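Local coordinates for oligopeptide-binding protein AppA (PDB 1XOC) that binds oligopeptides, such as tetra- and pentapeptides, as the binding-protein component of an oligopeptide permease that carries them across the membrane, at residues V109-D114 against E124-V129; Y143-F148 against D456-S461. All coordinates share one frame; numbering follows the deposited sequence.

Overall arrangement
Contacts 1 and 2 lie about 17 Å apart between centres, on the same side of the chain's centre, and both segments of contact 1 come earlier in the sequence than either segment of contact 2. Contact 1 is local and lies at the surface: the turn after helix 100-108 leans on the edge strand 126-133 through aliphatic carbons. Contact 2 is partly buried and joins residues 143-148, just past strand 136-141, to residues 456-461, more than 300 positions later, through a salt bridge and a bridging water, with D145 also capping the helix of its own segment. Segments 124-129 and 143-148 also touch each other, with L126 CD2 3.8 Å from F148 CE1, which ties the apolar patch to the charged one.

Contact 1 of 2, residues V109-D114 against E124-V129; sequences VPLSKD and EMLKSV
L111 meets L126 where the short 3-10 turn 109-111 passes the start of strand 126-133, the backbones staying apart, with the closest CA pair, L111 to E124, separated by 7.5 Å. The contact belongs to the two methyls of L111. L111 CD1 lies 4.1 Å from L126 CB, and CD2 is almost as near to the same carbon, so the fork of one leucine is set against the base of the other, the two side chains crossing at about a right angle. L111 CD2 also reaches K127 O, S128 CA and V129 CG2, all at the loose end of contact range, the last at 4.5 Å. In L111, CG stands anti to the carbonyl carbon (chi1 -81°), which carries the fork out to the strand. That strand is an outermost one of the five-stranded antiparallel sheet, and K127 and S128 share the single partner K140 on the neighbouring strand 136-141, a classic beta bulge. V129 packs on V104 and Y107 of helix 100-108. Beyond L111 the loop is held by its own polar bonds: S112 OG accepts from D114 N at 2.9 Å in an ST turn, and K113 NZ forms a salt bridge with D114 OD1, 3.2 Å away.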
# COMPACT_ATOMS: atom_id res chain seq x y z
N VAL A 109 -7.46 20.24 4.44
CA VAL A 109 -5.97 20.38 4.37
C VAL A 109 -5.46 20.09 2.95
O VAL A 109 -4.74 20.89 2.38
CB VAL A 109 -5.27 19.51 5.41
CG1 VAL A 109 -3.76 19.40 5.11
CG2 VAL A 109 -5.48 20.12 6.81
N PRO A 110 -5.82 18.93 2.35
CA PRO A 110 -5.32 18.66 0.98
C PRO A 110 -5.91 19.56 -0.13
O PRO A 110 -5.47 19.48 -1.28
CB PRO A 110 -5.68 17.21 0.73
CG PRO A 110 -6.73 16.89 1.72
CD PRO A 110 -6.59 17.79 2.89
N LEU A 111 -6.88 20.40 0.20
CA LEU A 111 -7.42 21.37 -0.76
C LEU A 111 -6.66 22.70 -0.74
O LEU A 111 -6.88 23.55 -1.61
CB LEU A 111 -8.91 21.62 -0.47
CG LEU A 111 -9.94 20.62 -1.00
CD1 LEU A 111 -9.47 19.21 -1.06
CD2 LEU A 111 -11.24 20.77 -0.25
N SER A 112 -5.76 22.86 0.23
CA SER A 112 -4.96 24.08 0.35
C SER A 112 -3.86 24.14 -0.70
O SER A 112 -3.25 23.13 -1.02
CB SER A 112 -4.29 24.11 1.72
OG SER A 112 -3.35 25.18 1.84
N LYS A 113 -3.59 25.34 -1.19
CA LYS A 113 -2.44 25.54 -2.08
C LYS A 113 -1.11 25.20 -1.39
O LYS A 113 -0.09 25.01 -2.07
CB LYS A 113 -2.39 27.00 -2.57
CG LYS A 113 -1.97 27.99 -1.45
CD LYS A 113 -2.35 29.43 -1.76
CE LYS A 113 -2.10 30.34 -0.52
NZ LYS A 113 -0.70 30.25 0.02
N ASP A 114 -1.11 25.16 -0.06
CA ASP A 114 0.11 24.89 0.71
C ASP A 114 0.29 23.43 1.09
O ASP A 114 1.27 23.08 1.71
CB ASP A 114 0.17 25.78 1.98
CG ASP A 114 0.33 27.26 1.65
OD1 ASP A 114 0.96 27.56 0.62
OD2 ASP A 114 -0.19 28.11 2.41
N GLU A 124 -8.69 15.30 -5.02
CA GLU A 124 -8.79 16.28 -6.09
C GLU A 124 -10.18 16.45 -6.72
O GLU A 124 -10.44 17.42 -7.43
CB GLU A 124 -7.74 16.07 -7.16
CG GLU A 124 -7.74 14.76 -7.81
CD GLU A 124 -6.73 14.72 -8.95
OE1 GLU A 124 -6.00 15.73 -9.10
OE2 GLU A 124 -6.67 13.73 -9.70
N MET A 125 -11.05 15.49 -6.47
CA MET A 125 -12.43 15.63 -6.91
C MET A 125 -13.24 16.58 -6.02
O MET A 125 -14.32 16.97 -6.42
CB MET A 125 -13.14 14.27 -6.99
CG MET A 125 -13.58 13.67 -5.66
SD MET A 125 -12.18 13.18 -4.62
CE MET A 125 -11.62 11.73 -5.45
N LEU A 126 -12.73 16.95 -4.85
CA LEU A 126 -13.47 17.81 -3.92
C LEU A 126 -13.38 19.27 -4.30
O LEU A 126 -12.30 19.80 -4.56
CB LEU A 126 -12.96 17.67 -2.48
CG LEU A 126 -13.39 16.44 -1.75
CD1 LEU A 126 -12.75 16.42 -0.35
CD2 LEU A 126 -14.94 16.39 -1.65
N LYS A 127 -14.53 19.92 -4.30
CA LYS A 127 -14.61 21.36 -4.44
C LYS A 127 -14.53 22.03 -3.07
O LYS A 127 -13.80 23.01 -2.88
CB LYS A 127 -15.92 21.73 -5.09
CG LYS A 127 -16.06 23.21 -5.38
CD LYS A 127 -17.46 23.49 -5.83
CE LYS A 127 -17.71 22.96 -7.22
NZ LYS A 127 -19.03 23.44 -7.74
N SER A 128 -15.32 21.51 -2.12
CA SER A 128 -15.37 22.09 -0.78
C SER A 128 -15.92 21.11 0.24
O SER A 128 -16.55 20.12 -0.11
CB SER A 128 -16.26 23.33 -0.76
OG SER A 128 -17.58 23.01 -1.14
N VAL A 129 -15.69 21.48 1.48
CA VAL A 129 -16.19 20.70 2.59
C VAL A 129 -16.71 21.70 3.61
O VAL A 129 -15.96 22.58 4.04
CB VAL A 129 -15.07 19.82 3.27
CG1 VAL A 129 -15.59 19.10 4.49
CG2 VAL A 129 -14.44 18.91 2.27

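Contact 2 of 2, residues Y143-F148 against D456-S461; sequences YKDGNF and DAKSIS
K458 crosses D145 at a slant, where the type I turn A457-I460, near the end of helix 448-457, meets the start of helix 147-155. K458 CB sits 4.2 Å from K144 O, and CG comes near D145 CG and OD1. K458 CD draws closer, 3.4 Å from D145 OD1, with CE beside the same oxygen. The chain is extended until its last torsion, where chi4 of -67° turns K458 NZ back onto D145 OD1 for a 3.0 Å salt bridge on the syn side, 27° out of the carboxylate plane. NZ has a second carboxylate in D426, and Y428 adds a cation-pi contact. The other oxygen, D145 OD2, caps the helix: N147 N donates from above the carboxylate plane at 2.9 Å, and N147 ND2 reaches the syn lone pair at 3.0 Å, while N147 OD1 accepts from N151. Replacing D145 by an alanine would probably leave N147 N uncapped, N147 ND2 without this carboxylate and K458 with D426 as its remaining carboxylate partner. A water bridges G146 N and K458 O, 2.8 Å from the latter. With its oxygens engaged by different donors, the D145 carboxylate is probably fixed in rotation, its negative charge stabilised by the ammonium.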
# COMPACT_ATOMS: atom_id res chain seq x y z
N TYR A 143 -16.61 17.07 -9.87
CA TYR A 143 -17.07 16.11 -10.88
C TYR A 143 -17.26 14.76 -10.17
O TYR A 143 -16.75 14.57 -9.08
CB TYR A 143 -16.02 15.96 -12.02
CG TYR A 143 -14.61 15.73 -11.52
CD1 TYR A 143 -14.19 14.46 -11.16
CD2 TYR A 143 -13.72 16.79 -11.36
CE1 TYR A 143 -12.90 14.24 -10.68
CE2 TYR A 143 -12.44 16.59 -10.87
CZ TYR A 143 -12.04 15.32 -10.55
OH TYR A 143 -10.78 15.10 -10.05
N LYS A 144 -17.98 13.84 -10.81
CA LYS A 144 -18.26 12.54 -10.21
C LYS A 144 -17.00 11.68 -10.23
O LYS A 144 -16.30 11.61 -11.24
CB LYS A 144 -19.39 11.83 -10.94
CG LYS A 144 -20.72 12.55 -10.78
CD LYS A 144 -21.86 11.79 -11.43
CE LYS A 144 -23.10 12.62 -11.47
NZ LYS A 144 -24.28 11.80 -11.90
N ASP A 145 -16.73 11.03 -9.11
CA ASP A 145 -15.60 10.14 -8.99
C ASP A 145 -15.83 9.21 -7.82
O ASP A 145 -15.85 9.63 -6.64
CB ASP A 145 -14.32 10.97 -8.82
CG ASP A 145 -13.03 10.12 -8.81
OD1 ASP A 145 -11.97 10.75 -8.99
OD2 ASP A 145 -13.09 8.89 -8.66
N GLY A 146 -16.02 7.93 -8.14
CA GLY A 146 -16.24 6.91 -7.12
C GLY A 146 -15.13 6.73 -6.11
O GLY A 146 -15.32 6.11 -5.05
N ASN A 147 -13.95 7.26 -6.39
CA ASN A 147 -12.88 7.23 -5.40
C ASN A 147 -13.22 7.98 -4.12
O ASN A 147 -12.64 7.71 -3.06
CB ASN A 147 -11.56 7.75 -5.95
CG ASN A 147 -10.85 6.73 -6.72
OD1 ASN A 147 -10.15 5.88 -6.14
ND2 ASN A 147 -11.04 6.75 -8.03
N PHE A 148 -14.12 8.96 -4.21
CA PHE A 148 -14.43 9.71 -3.01
C PHE A 148 -15.16 8.83 -2.00
O PHE A 148 -14.67 8.63 -0.87
CB PHE A 148 -15.19 11.02 -3.26
CG PHE A 148 -15.48 11.73 -2.00
CD1 PHE A 148 -14.48 12.37 -1.29
CD2 PHE A 148 -16.71 11.65 -1.41
CE1 PHE A 148 -14.76 12.96 -0.09
CE2 PHE A 148 -16.95 12.24 -0.20
CZ PHE A 148 -15.97 12.89 0.45
N ASP A 456 -11.47 9.33 -18.19
CA ASP A 456 -12.86 9.16 -18.64
C ASP A 456 -13.58 8.06 -17.86
O ASP A 456 -14.78 8.14 -17.63
CB ASP A 456 -12.94 8.87 -20.15
CG ASP A 456 -12.50 10.07 -21.02
OD1 ASP A 456 -12.34 11.22 -20.53
OD2 ASP A 456 -12.31 9.85 -22.24
N ALA A 457 -12.83 7.05 -17.40
CA ALA A 457 -13.42 5.94 -16.63
C ALA A 457 -14.08 6.40 -15.33
O ALA A 457 -15.03 5.78 -14.87
CB ALA A 457 -12.39 4.86 -16.34
N LYS A 458 -13.59 7.50 -14.77
CA LYS A 458 -14.10 8.02 -13.50
C LYS A 458 -15.56 8.39 -13.54
O LYS A 458 -16.20 8.43 -12.50
CB LYS A 458 -13.33 9.26 -13.04
CG LYS A 458 -11.91 8.98 -12.67
CD LYS A 458 -11.18 10.23 -12.24
CE LYS A 458 -9.79 9.90 -11.69
NZ LYS A 458 -9.84 9.12 -10.40
N SER A 459 -16.08 8.71 -14.73
CA SER A 459 -17.45 9.18 -14.86
C SER A 459 -18.46 8.04 -15.09
O SER A 459 -19.67 8.28 -15.13
CB SER A 459 -17.54 10.19 -16.02
OG SER A 459 -17.16 9.58 -17.23
N ILE A 460 -17.95 6.82 -15.25
CA ILE A 460 -18.78 5.65 -15.54
C ILE A 460 -19.30 5.05 -14.24
O ILE A 460 -18.53 4.54 -13.43
CB ILE A 460 -17.98 4.58 -16.30
CG1 ILE A 460 -17.48 5.13 -17.63
CG2 ILE A 460 -18.82 3.33 -16.51
CD1 ILE A 460 -16.40 4.30 -18.28
N SER A 461 -20.61 5.09 -14.07
CA SER A 461 -21.25 4.72 -12.81
C SER A 461 -21.46 3.21 -12.68
O SER A 461 -21.05 2.60 -11.69
CB SER A 461 -22.58 5.46 -12.66
OG SER A 461 -22.82 5.79 -11.30
O HOH W 1 -15.49 6.51 -10.58